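Local coordinates for cyclic di-GMP receptor atypical PilZ domain-containing protein (PDB 3RQA) that is of unknown function but belongs to the atypical PilZ family of cyclic di-GMP receptors and assembles as a tetramer through a bundle of helices, at residues 31-36 with 143-148; 47-52 with 173-178; 147-152 with 156-161. All blocks are in the same frame, centred on the assembly; numbering follows the deposited sequence.

Contact 1: residues 31-36 with 143-148; sequences AGFHVT and ADVLAS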
# COMPACT_ATOMS: atom_id res chain seq x y z
N ALA C 31 10.53 16.39 14.73
CA ALA C 31 11.19 17.38 13.88
C ALA C 31 12.68 17.14 13.72
O ALA C 31 13.33 16.58 14.61
CB ALA C 31 10.97 18.77 14.44
N GLY C 32 13.22 17.59 12.60
CA GLY C 32 14.64 17.43 12.34
C GLY C 32 15.11 18.27 11.17
O GLY C 32 14.30 18.80 10.42
N PHE C 33 16.42 18.40 11.03
CA PHE C 33 17.03 19.16 9.95
C PHE C 33 18.18 18.34 9.39
O PHE C 33 18.95 17.75 10.14
CB PHE C 33 17.53 20.52 10.46
CG PHE C 33 18.34 21.29 9.45
CD1 PHE C 33 19.74 21.31 9.53
CD2 PHE C 33 17.72 21.99 8.43
CE1 PHE C 33 20.49 22.02 8.59
CE2 PHE C 33 18.46 22.70 7.49
CZ PHE C 33 19.85 22.71 7.57
N HIS C 34 18.27 18.27 8.06
CA HIS C 34 19.32 17.52 7.38
C HIS C 34 19.92 18.35 6.27
O HIS C 34 19.19 18.95 5.49
CB HIS C 34 18.75 16.23 6.79
CG HIS C 34 18.71 15.08 7.75
ND1 HIS C 34 19.85 14.51 8.27
CD2 HIS C 34 17.67 14.39 8.26
CE1 HIS C 34 19.51 13.51 9.06
NE2 HIS C 34 18.20 13.42 9.08
N VAL C 35 21.25 18.37 6.19
CA VAL C 35 21.94 19.15 5.18
C VAL C 35 21.81 18.56 3.79
O VAL C 35 21.73 19.29 2.81
CB VAL C 35 23.45 19.28 5.47
CG1 VAL C 35 24.12 20.12 4.39
CG2 VAL C 35 23.67 19.90 6.84
N THR C 36 21.80 17.24 3.70
CA THR C 36 21.70 16.63 2.38
C THR C 36 20.24 16.39 1.99
O THR C 36 19.68 15.30 2.17
CB THR C 36 22.51 15.34 2.32
OG1 THR C 36 23.88 15.63 2.67
CG2 THR C 36 22.49 14.76 0.92
N ALA C 143 15.37 24.63 3.38
CA ALA C 143 15.57 25.81 4.22
C ALA C 143 17.04 26.17 4.42
O ALA C 143 17.93 25.36 4.17
CB ALA C 143 14.91 25.59 5.57
N ASP C 144 17.28 27.40 4.87
CA ASP C 144 18.62 27.87 5.14
C ASP C 144 18.73 28.22 6.63
O ASP C 144 17.76 28.63 7.26
CB ASP C 144 18.96 29.10 4.29
CG ASP C 144 19.11 28.75 2.80
OD1 ASP C 144 19.60 29.60 2.02
OD2 ASP C 144 18.74 27.63 2.41
N VAL C 145 19.91 28.01 7.19
CA VAL C 145 20.13 28.32 8.59
C VAL C 145 20.38 29.83 8.74
O VAL C 145 21.34 30.36 8.18
CB VAL C 145 21.36 27.56 9.15
CG1 VAL C 145 21.59 27.94 10.61
CG2 VAL C 145 21.15 26.06 9.00
N LEU C 146 19.50 30.50 9.49
CA LEU C 146 19.63 31.93 9.74
C LEU C 146 20.53 32.13 10.95
O LEU C 146 21.41 33.00 10.96
CB LEU C 146 18.27 32.57 10.07
CG LEU C 146 17.13 32.74 9.07
CD1 LEU C 146 16.05 33.57 9.74
CD2 LEU C 146 17.59 33.43 7.82
N ALA C 147 20.30 31.33 11.99
CA ALA C 147 21.08 31.42 13.22
C ALA C 147 21.30 30.05 13.86
O ALA C 147 20.48 29.14 13.69
CB ALA C 147 20.40 32.34 14.20
N SER C 148 22.40 29.95 14.59
CA SER C 148 22.80 28.73 15.28
C SER C 148 23.39 29.13 16.63
O SER C 148 24.35 29.91 16.69
CB SER C 148 23.85 27.98 14.47
OG SER C 148 24.24 26.79 15.12
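The apolar part of this contact is a meeting of Phe33 with Val145 inside the six-stranded antiparallel barrel of the PilZ domain. Phe33 CZ lies 3.9 Å from Val145 CG2, and CE1 of the same ring is 4.1 Å from that methyl, which approaches the ring obliquely. With its CB directed at strand 139-150 and CG anti to the backbone N (chi1 172°), Phe33 carries its ring to Val145. On Val145 it is the branch beside the backbone N, CG2, that does the touching, while CG1 takes the position anti to that N. Leu159 of strand 155-161 packs against both side chains and makes the pair a trio.

The backbone adds only a loose approach: Ala143 O lies at the edge of the Phe33 ring, near its plane, 4.3 Å from Phe33 CE2.

Strand 124-129 bonds to both segments: Gly32 and His34 pair with Leu128 and Ser126 on it, and Ala143 pairs with Gly125. The two segments therefore face each other with the CA atoms of Phe33 and Ala143 8.9 Å apart. All three touching residues are buried, and the contact between them is almost wholly van der Waals: it helps fill the barrel interior with hydrocarbon, while strand 124-129, lying between the two, supplies hydrogen bonds that link them.

Contact 2: residues 47-52 with 173-178; sequences TLLRSL and ERHLFR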
# COMPACT_ATOMS: atom_id res chain seq x y z
N THR C 47 0.04 18.85 -1.19
CA THR C 47 -0.94 17.76 -1.23
C THR C 47 -1.02 17.07 0.12
O THR C 47 -2.10 16.75 0.58
CB THR C 47 -0.59 16.73 -2.33
OG1 THR C 47 -0.68 17.38 -3.61
CG2 THR C 47 -1.57 15.56 -2.29
N LEU C 48 0.12 16.84 0.75
CA LEU C 48 0.15 16.21 2.05
C LEU C 48 -0.66 17.03 3.07
O LEU C 48 -1.50 16.48 3.79
CB LEU C 48 1.61 16.09 2.54
CG LEU C 48 1.77 15.82 4.04
CD1 LEU C 48 1.01 14.57 4.43
CD2 LEU C 48 3.26 15.70 4.40
N LEU C 49 -0.38 18.33 3.14
CA LEU C 49 -1.05 19.22 4.09
C LEU C 49 -2.56 19.34 3.85
O LEU C 49 -3.36 19.21 4.79
CB LEU C 49 -0.39 20.61 4.04
CG LEU C 49 0.70 20.93 5.07
CD1 LEU C 49 1.59 19.75 5.31
CD2 LEU C 49 1.52 22.13 4.60
N ARG C 50 -2.95 19.58 2.61
CA ARG C 50 -4.36 19.72 2.29
C ARG C 50 -5.13 18.43 2.51
O ARG C 50 -6.18 18.43 3.16
CB ARG C 50 -4.54 20.19 0.85
CG ARG C 50 -4.09 21.62 0.59
CD ARG C 50 -4.51 22.09 -0.80
NE ARG C 50 -3.99 23.41 -1.11
CZ ARG C 50 -4.32 24.53 -0.47
NH1 ARG C 50 -3.78 25.69 -0.83
NH2 ARG C 50 -5.20 24.51 0.52
N SER C 51 -4.62 17.32 1.98
CA SER C 51 -5.28 16.03 2.13
C SER C 51 -5.43 15.71 3.60
O SER C 51 -6.47 15.23 4.05
CB SER C 51 -4.48 14.94 1.43
OG SER C 51 -4.29 15.26 0.06
N LEU C 52 -4.37 15.99 4.35
CA LEU C 52 -4.34 15.75 5.79
C LEU C 52 -5.47 16.53 6.47
O LEU C 52 -6.14 16.02 7.37
CB LEU C 52 -2.98 16.17 6.34
CG LEU C 52 -2.42 15.56 7.62
CD1 LEU C 52 -2.42 14.03 7.51
CD2 LEU C 52 -1.00 16.09 7.85
N GLU C 173 -0.26 27.93 5.83
CA GLU C 173 -0.91 28.94 6.67
C GLU C 173 -2.17 28.34 7.28
O GLU C 173 -2.41 28.47 8.48
CB GLU C 173 -1.24 30.19 5.85
CG GLU C 173 -0.12 31.23 5.85
CD GLU C 173 -0.31 32.30 4.80
OE1 GLU C 173 -1.48 32.64 4.47
OE2 GLU C 173 0.70 32.82 4.30
N ARG C 174 -2.98 27.67 6.45
CA ARG C 174 -4.20 27.04 6.94
C ARG C 174 -3.83 26.03 8.01
O ARG C 174 -4.44 25.98 9.08
CB ARG C 174 -4.95 26.33 5.82
CG ARG C 174 -5.61 27.25 4.81
CD ARG C 174 -6.09 26.44 3.61
NE ARG C 174 -6.69 27.28 2.58
CZ ARG C 174 -7.95 27.71 2.60
NH1 ARG C 174 -8.76 27.37 3.59
NH2 ARG C 174 -8.38 28.49 1.62
N HIS C 175 -2.81 25.22 7.72
CA HIS C 175 -2.37 24.20 8.67
C HIS C 175 -2.02 24.80 10.03
O HIS C 175 -2.48 24.32 11.07
CB HIS C 175 -1.17 23.43 8.13
CG HIS C 175 -0.72 22.34 9.05
ND1 HIS C 175 -1.42 21.17 9.21
CD2 HIS C 175 0.31 22.29 9.93
CE1 HIS C 175 -0.85 20.44 10.15
NE2 HIS C 175 0.21 21.10 10.60
N LEU C 176 -1.20 25.85 10.02
CA LEU C 176 -0.79 26.49 11.26
C LEU C 176 -2.01 27.09 11.97
O LEU C 176 -2.17 26.93 13.19
CB LEU C 176 0.24 27.58 10.99
CG LEU C 176 1.65 27.09 10.67
CD1 LEU C 176 2.55 28.28 10.32
CD2 LEU C 176 2.20 26.34 11.89
N PHE C 177 -2.86 27.77 11.21
CA PHE C 177 -4.05 28.38 11.80
C PHE C 177 -4.87 27.31 12.51
O PHE C 177 -5.25 27.49 13.67
CB PHE C 177 -4.88 29.08 10.73
CG PHE C 177 -5.96 29.96 11.29
CD1 PHE C 177 -7.20 29.45 11.62
CD2 PHE C 177 -5.71 31.31 11.52
CE1 PHE C 177 -8.19 30.26 12.17
CE2 PHE C 177 -6.69 32.14 12.08
CZ PHE C 177 -7.93 31.61 12.40
N ARG C 178 -5.14 26.19 11.84
CA ARG C 178 -5.90 25.10 12.47
C ARG C 178 -5.24 24.61 13.76
O ARG C 178 -5.89 24.52 14.81
CB ARG C 178 -6.07 23.89 11.55
CG ARG C 178 -6.92 24.11 10.33
CD ARG C 178 -7.39 22.78 9.78
NE ARG C 178 -7.35 22.77 8.33
CZ ARG C 178 -6.24 22.60 7.61
NH1 ARG C 178 -6.29 22.63 6.28
NH2 ARG C 178 -5.08 22.39 8.22
O HOH W 1 -3.28 20.42 7.01
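Arg50 of helix 42-55 brings its NH2 against the shaft of Arg174 of helix 165-185, the guanidinium planes 65° apart. Arg174 presents its CD and NE, each 3.8 Å from Arg50 NH2, at the edge of the Arg50 group. In both arginines CG lies beside the backbone N, and the chain then runs extended to NE; this carries the Arg50 guanidinium back toward the partner helix although its CB points away from it. Asp170 joins the two charges, taking salt bridges from Arg50 NH1 and Arg174 NE, while Glu46 holds Arg50 NE.

Deeper in, Leu49 CG rests 4.4 Å from His175 CB, approaching the imidazole obliquely; Trp106 meets the same ring. Beside this pair a water bridges the helices. It donates to Leu49 O at 2.5 Å and lies 3.0 Å from His175 ND1 in a hydrogen bond of undecided direction, with a weak bond from Arg178 NH2 as its third link.

On helix 42-55, Leu48 and Ser51 pack on Leu83 of a second subunit. The chemistry is thus apolar between the buried Leu49 and His175, water-bridged beside them, and ionic where the arginines meet, where the shared carboxylate of Asp170 probably offsets the closeness of two positive charges.

Contact 3: residues 147-152 with 156-161; sequences ASASDG and WLWLRF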
# COMPACT_ATOMS: atom_id res chain seq x y z
N ALA C 147 20.30 31.33 11.99
CA ALA C 147 21.08 31.42 13.22
C ALA C 147 21.30 30.05 13.86
O ALA C 147 20.48 29.14 13.69
CB ALA C 147 20.40 32.34 14.20
N SER C 148 22.40 29.95 14.59
CA SER C 148 22.80 28.73 15.28
C SER C 148 23.39 29.13 16.63
O SER C 148 24.35 29.91 16.69
CB SER C 148 23.85 27.98 14.47
OG SER C 148 24.24 26.79 15.12
N ALA C 149 22.82 28.60 17.70
CA ALA C 149 23.29 28.92 19.04
C ALA C 149 22.92 27.85 20.04
O ALA C 149 22.05 27.01 19.79
CB ALA C 149 22.73 30.27 19.48
N SER C 150 23.58 27.89 21.19
CA SER C 150 23.34 26.93 22.25
C SER C 150 22.77 27.61 23.49
O SER C 150 22.96 28.80 23.70
CB SER C 150 24.65 26.21 22.60
OG SER C 150 24.52 25.42 23.77
N ASP C 151 22.05 26.84 24.30
CA ASP C 151 21.48 27.38 25.53
C ASP C 151 22.16 26.70 26.71
O ASP C 151 21.90 27.03 27.87
CB ASP C 151 19.97 27.14 25.59
CG ASP C 151 19.63 25.66 25.60
OD1 ASP C 151 18.44 25.33 25.80
OD2 ASP C 151 20.54 24.83 25.40
N GLY C 152 23.03 25.75 26.41
CA GLY C 152 23.75 25.04 27.45
C GLY C 152 23.64 23.52 27.39
O GLY C 152 24.54 22.82 27.86
N TRP C 156 20.55 25.05 19.12
CA TRP C 156 19.32 25.52 18.48
C TRP C 156 19.59 26.14 17.12
O TRP C 156 20.57 26.84 16.92
CB TRP C 156 18.58 26.52 19.37
CG TRP C 156 18.01 25.89 20.60
CD1 TRP C 156 18.60 25.81 21.83
CD2 TRP C 156 16.75 25.22 20.72
NE1 TRP C 156 17.79 25.13 22.71
CE2 TRP C 156 16.64 24.76 22.05
CE3 TRP C 156 15.70 24.98 19.83
CZ2 TRP C 156 15.52 24.06 22.52
CZ3 TRP C 156 14.59 24.28 20.29
CH2 TRP C 156 14.51 23.83 21.63
N LEU C 157 18.68 25.85 16.20
CA LEU C 157 18.75 26.33 14.84
C LEU C 157 17.51 27.12 14.49
O LEU C 157 16.40 26.77 14.90
CB LEU C 157 18.88 25.15 13.87
CG LEU C 157 20.24 24.60 13.46
CD1 LEU C 157 21.32 24.92 14.49
CD2 LEU C 157 20.11 23.11 13.23
N TRP C 158 17.70 28.20 13.74
CA TRP C 158 16.61 29.02 13.25
C TRP C 158 16.70 28.81 11.75
O TRP C 158 17.69 29.20 11.12
CB TRP C 158 16.83 30.50 13.60
CG TRP C 158 16.50 30.83 15.02
CD1 TRP C 158 15.41 31.53 15.47
CD2 TRP C 158 17.25 30.47 16.18
NE1 TRP C 158 15.45 31.63 16.83
CE2 TRP C 158 16.56 30.99 17.30
CE3 TRP C 158 18.44 29.76 16.39
CZ2 TRP C 158 17.02 30.83 18.61
CZ3 TRP C 158 18.91 29.60 17.70
CH2 TRP C 158 18.19 30.13 18.79
N LEU C 159 15.70 28.15 11.19
CA LEU C 159 15.68 27.88 9.77
C LEU C 159 14.59 28.69 9.05
O LEU C 159 13.46 28.78 9.52
CB LEU C 159 15.43 26.39 9.52
CG LEU C 159 16.35 25.28 10.05
CD1 LEU C 159 17.77 25.52 9.59
CD2 LEU C 159 16.28 25.20 11.55
N ARG C 160 14.95 29.27 7.91
CA ARG C 160 14.00 30.04 7.11
C ARG C 160 13.71 29.21 5.87
O ARG C 160 14.64 28.87 5.13
CB ARG C 160 14.61 31.38 6.69
CG ARG C 160 13.63 32.25 5.91
CD ARG C 160 14.26 32.81 4.67
NE ARG C 160 15.23 33.86 4.95
CZ ARG C 160 16.46 33.89 4.46
NH1 ARG C 160 16.88 32.92 3.66
NH2 ARG C 160 17.27 34.90 4.75
N PHE C 161 12.44 28.88 5.64
CA PHE C 161 12.07 28.07 4.49
C PHE C 161 12.35 28.82 3.19
O PHE C 161 12.25 30.04 3.13
CB PHE C 161 10.57 27.68 4.51
CG PHE C 161 10.11 27.03 5.80
CD1 PHE C 161 10.79 25.92 6.32
CD2 PHE C 161 9.01 27.53 6.50
CE1 PHE C 161 10.37 25.33 7.51
CE2 PHE C 161 8.59 26.95 7.69
CZ PHE C 161 9.27 25.84 8.20
O HOH W 2 23.40 25.55 17.26
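The indole of Trp156 offers its edge to Asp151, and the indole of Trp158 offers its own to the backbone of the opposing strand, in the antiparallel beta hairpin formed by strands 139-150 and 155-161. Trp156 NE1 donates to Asp151 OD1 over 3.2 Å; the oxygen lies close to the indole plane, but the donor stands above the carboxylate, whose plane is turned 81° from the ring. Asp151 OD2 accepts from the backbone N of Gln153 and Gln154, so this carboxylate ties the turn to the strand after it. Near the plane of Trp158, at its edge, are Ala147 O and Ala149 N. CE3 of this indole packs 3.9 Å from Ala147 CB, and its NE1 is held by Asp15.

The backbones pair in antiparallel register as far as a bulge. Ala149 and Trp156 form a hydrogen-bonded pair, with Trp156 N giving a short bond of 2.6 Å to Ala149 O. In the next such pair Trp158 N donates to Ala147 O at 2.9 Å, whereas the return bond from Ala147 N is weak. Leu146 and Ala147 together face Trp158 in a classic beta bulge.

On the other face of the sheet, Ser148 and Leu157 form the non-hydrogen-bonded pair between them. With chi1 at -180°, Ser148 OG stands anti to its own N and 3.5 Å from Leu157 CD1; a water lies 2.6 Å from Ser148 OG, in a hydrogen bond of undecided direction, and donates to Trp156 O.

Overall arrangement
Contacts 1 and 3 adjoin on the barrel, their centres 8 Å apart, and share Ala147 and Ser148 of strand 139-150. This strand pairs with 155-161 along contact 3 and, inside the barrel, faces strand 24-34 in contact 1; Leu146 N to Trp158 O, 2.8 Å, is a probable hydrogen bond joining the two contacts. Contact 2 lies on the opposite side of the chain's centre, with its centre 22 Å from that of contact 1 and 25 Å from that of contact 3. The chain nevertheless connects them: strand 24-34 is followed by helix 42-55, and strand 155-161 by helix 165-185. Contact 2 alone has another subunit beside it, met through residues of helix 42-55.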